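Local coordinates for putative DNA protection protein (Streptomyces coelicolor, PDB 4CYB), which probably oxidises and stores iron as a twelve-subunit ferritin-like shell of the Dps family, at residues L32-H46 with H58-I72. Residues are numbered along the deposited sequence; the frame is centred on the assembly and turned at random.
Sequences LADTRILHDLYKKYH and HLLLDKHAGEQLELI. With FE (Fe (III) ion), chain V.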
loop_
_atom_site.group_PDB
_atom_site.type_symbol
_atom_site.label_atom_id
_atom_site.label_comp_id
_atom_site.label_asym_id
_atom_site.label_seq_id
_atom_site.Cartn_x
_atom_site.Cartn_y
_atom_site.Cartn_z
ATOM N N LEU J 32 24.162 23.787 -6.267
ATOM C CA LEU J 32 23.941 23.042 -4.980
ATOM C C LEU J 32 23.950 24.000 -3.797
ATOM O O LEU J 32 23.047 23.944 -2.940
ATOM C CB LEU J 32 25.027 21.978 -4.856
ATOM C CG LEU J 32 24.911 20.866 -3.843
ATOM C CD1 LEU J 32 23.505 20.251 -3.940
ATOM C CD2 LEU J 32 26.023 19.874 -4.157
ATOM N N ALA J 33 24.943 24.906 -3.743
ATOM C CA ALA J 33 25.017 25.925 -2.667
ATOM C C ALA J 33 23.763 26.789 -2.655
ATOM O O ALA J 33 23.165 27.010 -1.603
ATOM C CB ALA J 33 26.307 26.779 -2.788
ATOM N N ASP J 34 23.329 27.306 -3.817
ATOM C CA ASP J 34 22.118 28.106 -3.861
ATOM C C ASP J 34 20.836 27.316 -3.464
ATOM O O ASP J 34 19.947 27.839 -2.763
ATOM C CB ASP J 34 21.923 28.737 -5.235
ATOM C CG ASP J 34 23.087 29.720 -5.631
ATOM O OD1 ASP J 34 23.714 30.341 -4.737
ATOM O OD2 ASP J 34 23.372 29.830 -6.855
ATOM N N THR J 35 20.796 26.069 -3.885
ATOM C CA THR J 35 19.654 25.217 -3.616
ATOM C C THR J 35 19.639 24.838 -2.121
ATOM O O THR J 35 18.559 24.750 -1.520
ATOM C CB THR J 35 19.706 23.938 -4.457
ATOM O OG1 THR J 35 19.632 24.272 -5.851
ATOM C CG2 THR J 35 18.481 23.021 -4.117
ATOM N N ARG J 36 20.797 24.596 -1.535
ATOM C CA ARG J 36 20.848 24.469 -0.043
ATOM C C ARG J 36 20.228 25.654 0.711
ATOM O O ARG J 36 19.415 25.470 1.637
ATOM C CB ARG J 36 22.260 24.199 0.464
ATOM C CG ARG J 36 22.854 22.892 -0.023
ATOM C CD ARG J 36 22.506 21.809 0.979
ATOM N NE ARG J 36 23.034 22.058 2.316
ATOM C CZ ARG J 36 24.291 21.770 2.665
ATOM N NH1 ARG J 36 25.132 21.265 1.756
ATOM N NH2 ARG J 36 24.722 22.048 3.898
ATOM N N ILE J 37 20.525 26.896 0.267
ATOM C CA ILE J 37 19.924 28.057 0.948
ATOM C C ILE J 37 18.394 28.074 0.692
ATOM O O ILE J 37 17.622 28.378 1.581
ATOM C CB ILE J 37 20.545 29.379 0.378
ATOM C CG1 ILE J 37 22.069 29.333 0.588
ATOM C CG2 ILE J 37 19.882 30.605 1.019
ATOM C CD1 ILE J 37 22.453 29.278 2.058
ATOM N N LEU J 38 17.978 27.742 -0.521
ATOM C CA LEU J 38 16.571 27.797 -0.904
ATOM C C LEU J 38 15.767 26.736 -0.135
ATOM O O LEU J 38 14.686 27.037 0.373
ATOM C CB LEU J 38 16.400 27.639 -2.421
ATOM C CG LEU J 38 14.925 27.672 -2.843
ATOM C CD1 LEU J 38 14.216 28.909 -2.275
ATOM C CD2 LEU J 38 14.873 27.666 -4.391
ATOM N N HIS J 39 16.368 25.563 0.057
ATOM C CA HIS J 39 15.685 24.530 0.884
ATOM C C HIS J 39 15.435 25.100 2.286
ATOM O O HIS J 39 14.352 24.986 2.861
ATOM C CB HIS J 39 16.558 23.259 0.989
ATOM C CG HIS J 39 16.053 22.320 2.070
ATOM N ND1 HIS J 39 14.990 21.477 1.881
ATOM C CD2 HIS J 39 16.381 22.249 3.388
ATOM C CE1 HIS J 39 14.718 20.828 3.064
ATOM N NE2 HIS J 39 15.570 21.288 3.970
ATOM N N ASP J 40 16.485 25.663 2.878
ATOM C CA ASP J 40 16.412 26.192 4.217
ATOM C C ASP J 40 15.497 27.422 4.298
ATOM O O ASP J 40 14.852 27.632 5.308
ATOM C CB ASP J 40 17.824 26.492 4.733
ATOM C CG ASP J 40 18.584 25.181 5.121
ATOM O OD1 ASP J 40 17.968 24.047 5.146
ATOM O OD2 ASP J 40 19.810 25.273 5.408
ATOM N N LEU J 41 15.386 28.223 3.229
ATOM C CA LEU J 41 14.373 29.297 3.234
ATOM C C LEU J 41 12.937 28.721 3.233
ATOM O O LEU J 41 12.066 29.210 3.942
ATOM C CB LEU J 41 14.545 30.201 1.976
ATOM C CG LEU J 41 15.644 31.261 1.944
ATOM C CD1 LEU J 41 15.522 31.883 0.558
ATOM C CD2 LEU J 41 15.340 32.282 3.069
ATOM N N TYR J 42 12.697 27.661 2.476
ATOM C CA TYR J 42 11.363 27.106 2.426
ATOM C C TYR J 42 11.038 26.505 3.808
ATOM O O TYR J 42 9.934 26.698 4.282
ATOM C CB TYR J 42 11.287 26.007 1.352
ATOM C CG TYR J 42 10.771 26.506 0.069
ATOM C CD1 TYR J 42 9.448 26.941 -0.030
ATOM C CD2 TYR J 42 11.611 26.554 -1.066
ATOM C CE1 TYR J 42 8.943 27.387 -1.225
ATOM C CE2 TYR J 42 11.114 27.027 -2.276
ATOM C CZ TYR J 42 9.795 27.444 -2.319
ATOM O OH TYR J 42 9.250 27.890 -3.506
ATOM N N LYS J 43 11.982 25.808 4.461
ATOM C CA LYS J 43 11.723 25.273 5.829
ATOM C C LYS J 43 11.552 26.414 6.870
ATOM O O LYS J 43 10.630 26.417 7.672
ATOM C CB LYS J 43 12.844 24.331 6.338
ATOM C CG LYS J 43 12.936 22.977 5.613
ATOM C CD LYS J 43 11.606 22.163 5.649
ATOM C CE LYS J 43 11.193 21.845 7.124
ATOM N NZ LYS J 43 10.101 20.834 7.045
ATOM N N LYS J 44 12.386 27.443 6.774
ATOM C CA LYS J 44 12.197 28.656 7.609
ATOM C C LYS J 44 10.767 29.199 7.527
ATOM O O LYS J 44 10.128 29.433 8.559
ATOM C CB LYS J 44 13.260 29.734 7.291
ATOM C CG LYS J 44 13.139 31.103 8.069
ATOM C CD LYS J 44 14.062 32.173 7.421
ATOM C CE LYS J 44 13.833 33.620 7.925
ATOM N NZ LYS J 44 14.409 33.764 9.298
ATOM N N TYR J 45 10.244 29.389 6.325
ATOM C CA TYR J 45 8.949 29.998 6.181
ATOM C C TYR J 45 7.819 28.977 6.487
ATOM O O TYR J 45 6.787 29.364 6.925
ATOM C CB TYR J 45 8.850 30.567 4.764
ATOM C CG TYR J 45 9.846 31.707 4.533
ATOM C CD1 TYR J 45 10.219 32.576 5.605
ATOM C CD2 TYR J 45 10.381 31.947 3.273
ATOM C CE1 TYR J 45 11.101 33.642 5.418
ATOM C CE2 TYR J 45 11.325 32.977 3.087
ATOM C CZ TYR J 45 11.658 33.821 4.132
ATOM O OH TYR J 45 12.543 34.842 3.898
ATOM N N HIS J 46 8.041 27.679 6.238
ATOM C CA HIS J 46 7.106 26.604 6.691
ATOM C C HIS J 46 6.926 26.771 8.194
ATOM O O HIS J 46 5.785 26.680 8.666
ATOM C CB HIS J 46 7.741 25.241 6.341
ATOM C CG HIS J 46 7.069 24.004 6.956
ATOM N ND1 HIS J 46 5.884 23.543 6.518
ATOM C CD2 HIS J 46 7.522 23.104 7.917
ATOM C CE1 HIS J 46 5.582 22.350 7.135
ATOM N NE2 HIS J 46 6.576 22.094 8.021
ATOM N N HIS J 58 1.803 26.759 4.871
ATOM C CA HIS J 58 2.625 25.797 5.633
ATOM C C HIS J 58 2.780 24.512 4.811
ATOM O O HIS J 58 3.888 24.001 4.650
ATOM C CB HIS J 58 1.939 25.589 6.962
ATOM C CG HIS J 58 2.570 24.537 7.852
ATOM N ND1 HIS J 58 3.629 24.813 8.625
ATOM C CD2 HIS J 58 2.215 23.217 8.101
ATOM C CE1 HIS J 58 3.918 23.704 9.405
ATOM N NE2 HIS J 58 3.041 22.733 9.076
ATOM N N LEU J 59 1.692 24.006 4.260
ATOM C CA LEU J 59 1.744 22.801 3.406
ATOM C C LEU J 59 2.471 22.984 2.098
ATOM O O LEU J 59 3.295 22.148 1.713
ATOM C CB LEU J 59 0.331 22.318 3.065
ATOM C CG LEU J 59 -0.351 21.780 4.368
ATOM C CD1 LEU J 59 -1.752 21.315 4.005
ATOM C CD2 LEU J 59 0.447 20.703 5.113
ATOM N N LEU J 60 2.199 24.093 1.448
ATOM C CA LEU J 60 2.811 24.370 0.151
ATOM C C LEU J 60 4.304 24.529 0.293
ATOM O O LEU J 60 5.076 23.983 -0.513
ATOM C CB LEU J 60 2.248 25.676 -0.417
ATOM C CG LEU J 60 2.902 26.059 -1.765
ATOM C CD1 LEU J 60 2.598 25.043 -2.886
ATOM C CD2 LEU J 60 2.387 27.435 -2.149
ATOM N N LEU J 61 4.738 25.248 1.326
ATOM C CA LEU J 61 6.175 25.439 1.519
ATOM C C LEU J 61 6.864 24.128 1.856
ATOM O O LEU J 61 7.980 23.892 1.413
ATOM C CB LEU J 61 6.444 26.483 2.621
ATOM C CG LEU J 61 5.820 27.868 2.340
ATOM C CD1 LEU J 61 5.902 28.823 3.522
ATOM C CD2 LEU J 61 6.415 28.532 1.155
ATOM N N ASP J 62 6.208 23.257 2.645
ATOM C CA ASP J 62 6.816 21.956 2.857
ATOM C C ASP J 62 6.896 21.085 1.593
ATOM O O ASP J 62 7.846 20.308 1.450
ATOM C CB ASP J 62 6.075 21.203 3.956
ATOM C CG ASP J 62 6.988 20.346 4.770
ATOM O OD1 ASP J 62 8.196 20.678 4.923
ATOM O OD2 ASP J 62 6.476 19.359 5.271
ATOM N N LYS J 63 5.899 21.183 0.701
ATOM C CA LYS J 63 5.902 20.405 -0.513
ATOM C C LYS J 63 7.136 20.874 -1.301
ATOM O O LYS J 63 7.906 20.063 -1.822
ATOM C CB LYS J 63 4.631 20.710 -1.297
ATOM C CG LYS J 63 4.628 19.980 -2.657
ATOM C CD LYS J 63 3.507 20.551 -3.520
ATOM C CE LYS J 63 3.400 19.709 -4.794
ATOM N NZ LYS J 63 4.321 20.187 -5.880
ATOM N N HIS J 64 7.323 22.197 -1.374
ATOM C CA HIS J 64 8.495 22.698 -2.126
ATOM C C HIS J 64 9.824 22.358 -1.483
ATOM O O HIS J 64 10.779 21.970 -2.207
ATOM C CB HIS J 64 8.402 24.215 -2.410
ATOM C CG HIS J 64 7.312 24.577 -3.321
ATOM N ND1 HIS J 64 7.180 25.838 -3.834
ATOM C CD2 HIS J 64 6.320 23.808 -3.907
ATOM C CE1 HIS J 64 6.119 25.871 -4.639
ATOM N NE2 HIS J 64 5.613 24.626 -4.722
ATOM N N ALA J 65 9.897 22.406 -0.153
ATOM C CA ALA J 65 11.135 22.015 0.553
ATOM C C ALA J 65 11.484 20.560 0.236
ATOM O O ALA J 65 12.645 20.256 -0.049
ATOM C CB ALA J 65 10.960 22.164 2.072
ATOM N N GLY J 66 10.506 19.640 0.301
ATOM C CA GLY J 66 10.787 18.229 0.015
ATOM C C GLY J 66 11.326 18.038 -1.393
ATOM O O GLY J 66 12.232 17.274 -1.611
ATOM N N GLU J 67 10.787 18.788 -2.339
ATOM C CA GLU J 67 11.285 18.705 -3.716
ATOM C C GLU J 67 12.703 19.265 -3.845
ATOM O O GLU J 67 13.542 18.649 -4.547
ATOM C CB GLU J 67 10.290 19.425 -4.642
ATOM C CG GLU J 67 8.982 18.617 -4.840
ATOM C CD GLU J 67 7.839 19.465 -5.455
ATOM O OE1 GLU J 67 8.046 20.659 -5.770
ATOM O OE2 GLU J 67 6.678 18.965 -5.554
ATOM N N GLN J 68 12.993 20.369 -3.137
ATOM C CA GLN J 68 14.349 20.953 -3.164
ATOM C C GLN J 68 15.338 20.010 -2.493
ATOM O O GLN J 68 16.475 19.850 -2.941
ATOM C CB GLN J 68 14.397 22.304 -2.457
ATOM C CG GLN J 68 13.568 23.395 -3.211
ATOM C CD GLN J 68 14.243 23.906 -4.503
ATOM O OE1 GLN J 68 15.445 23.742 -4.704
ATOM N NE2 GLN J 68 13.440 24.541 -5.393
ATOM N N LEU J 69 14.913 19.330 -1.414
ATOM C CA LEU J 69 15.855 18.419 -0.765
ATOM C C LEU J 69 16.233 17.267 -1.701
ATOM O O LEU J 69 17.374 16.792 -1.656
ATOM C CB LEU J 69 15.173 17.804 0.520
ATOM C CG LEU J 69 16.118 16.946 1.393
ATOM C CD1 LEU J 69 17.059 17.908 2.148
ATOM C CD2 LEU J 69 15.223 16.138 2.342
ATOM N N GLU J 70 15.284 16.755 -2.483
ATOM C CA GLU J 70 15.568 15.686 -3.423
ATOM C C GLU J 70 16.519 16.221 -4.555
ATOM O O GLU J 70 17.452 15.521 -4.967
ATOM C CB GLU J 70 14.284 15.040 -4.010
ATOM C CG GLU J 70 14.690 14.193 -5.246
ATOM C CD GLU J 70 13.650 13.263 -5.903
ATOM O OE1 GLU J 70 12.433 13.574 -5.915
ATOM O OE2 GLU J 70 14.083 12.201 -6.441
ATOM N N LEU J 71 16.290 17.442 -5.005
ATOM C CA LEU J 71 17.268 18.073 -5.967
ATOM C C LEU J 71 18.704 18.167 -5.379
ATOM O O LEU J 71 19.672 17.881 -6.057
ATOM C CB LEU J 71 16.819 19.468 -6.382
ATOM C CG LEU J 71 15.570 19.587 -7.251
ATOM C CD1 LEU J 71 15.270 21.093 -7.516
ATOM C CD2 LEU J 71 15.737 18.744 -8.524
ATOM N N ILE J 72 18.840 18.570 -4.117
ATOM C CA ILE J 72 20.147 18.655 -3.459
ATOM C C ILE J 72 20.842 17.288 -3.546
ATOM O O ILE J 72 22.010 17.199 -3.930
ATOM C CB ILE J 72 20.008 19.092 -1.966
ATOM C CG1 ILE J 72 19.633 20.581 -1.911
ATOM C CG2 ILE J 72 21.246 18.747 -1.110
ATOM C CD1 ILE J 72 18.980 20.992 -0.626
HETATM FE FE FE V . 6.527 20.166 9.575
HETATM O O HOH W 1 17.041 24.331 -6.929
HETATM O O HOH W 2 4.292 20.107 8.877
HETATM O O HOH W 3 7.499 18.968 7.724
HETATM O O HOH W 4 5.505 18.162 10.475
#
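Leu32 CD1 lies 3.4 Å from Ile72 O. Thr35 CG2 is squeezed tightly against Ile72 CG1 at 3.5 Å. Thr35 OG1, bonded to Val31 O, and Gln68 OE1 share a donating water. Gln68 NE2 goes to Gln157 and Asn154. His39 is a knob among Ala65, Gln68, Leu69 and Ile72, one ring face under Leu69 CD1. His39 ND1 bonds Ala65 O (3.3 Å), which lies in the ring plane, but ND1 sits above the carbonyl plane. Tyr42 has one ring face under His64 CB and Leu61 CD2 at the ring edge. The Lys43 chain folds at chi2 (-56°) and chi3, bringing NZ to Asp62 OD1 (2.9 Å) in a salt bridge. NZ also bonds Asp73 of a second subunit. Asp62 CG lies over one face of the His46 ring; His58 makes an offset stack on the other, planes at 14°. His46 ND1 donates to His58 O (2.8 Å), and His58 ND1 to His46 O (2.9 Å). His46 NE2 binds iron(III) at 2.5 Å. So do Asp73 and Glu77 of the second subunit and three waters, one bonded to His58 NE2, consistent with the intersubunit Dps ferroxidase site. With an alanine in place of His58, His46 O would probably lose this donor and the His46 ring its stacking partner. Segments 32-46 and 58-72 run antiparallel (158°) in helices 18-48 and 54-81 of the ferritin-like four-helix bundle; helix 109-136 packs on Leu38 and Tyr45, helix 140-164 on Tyr42.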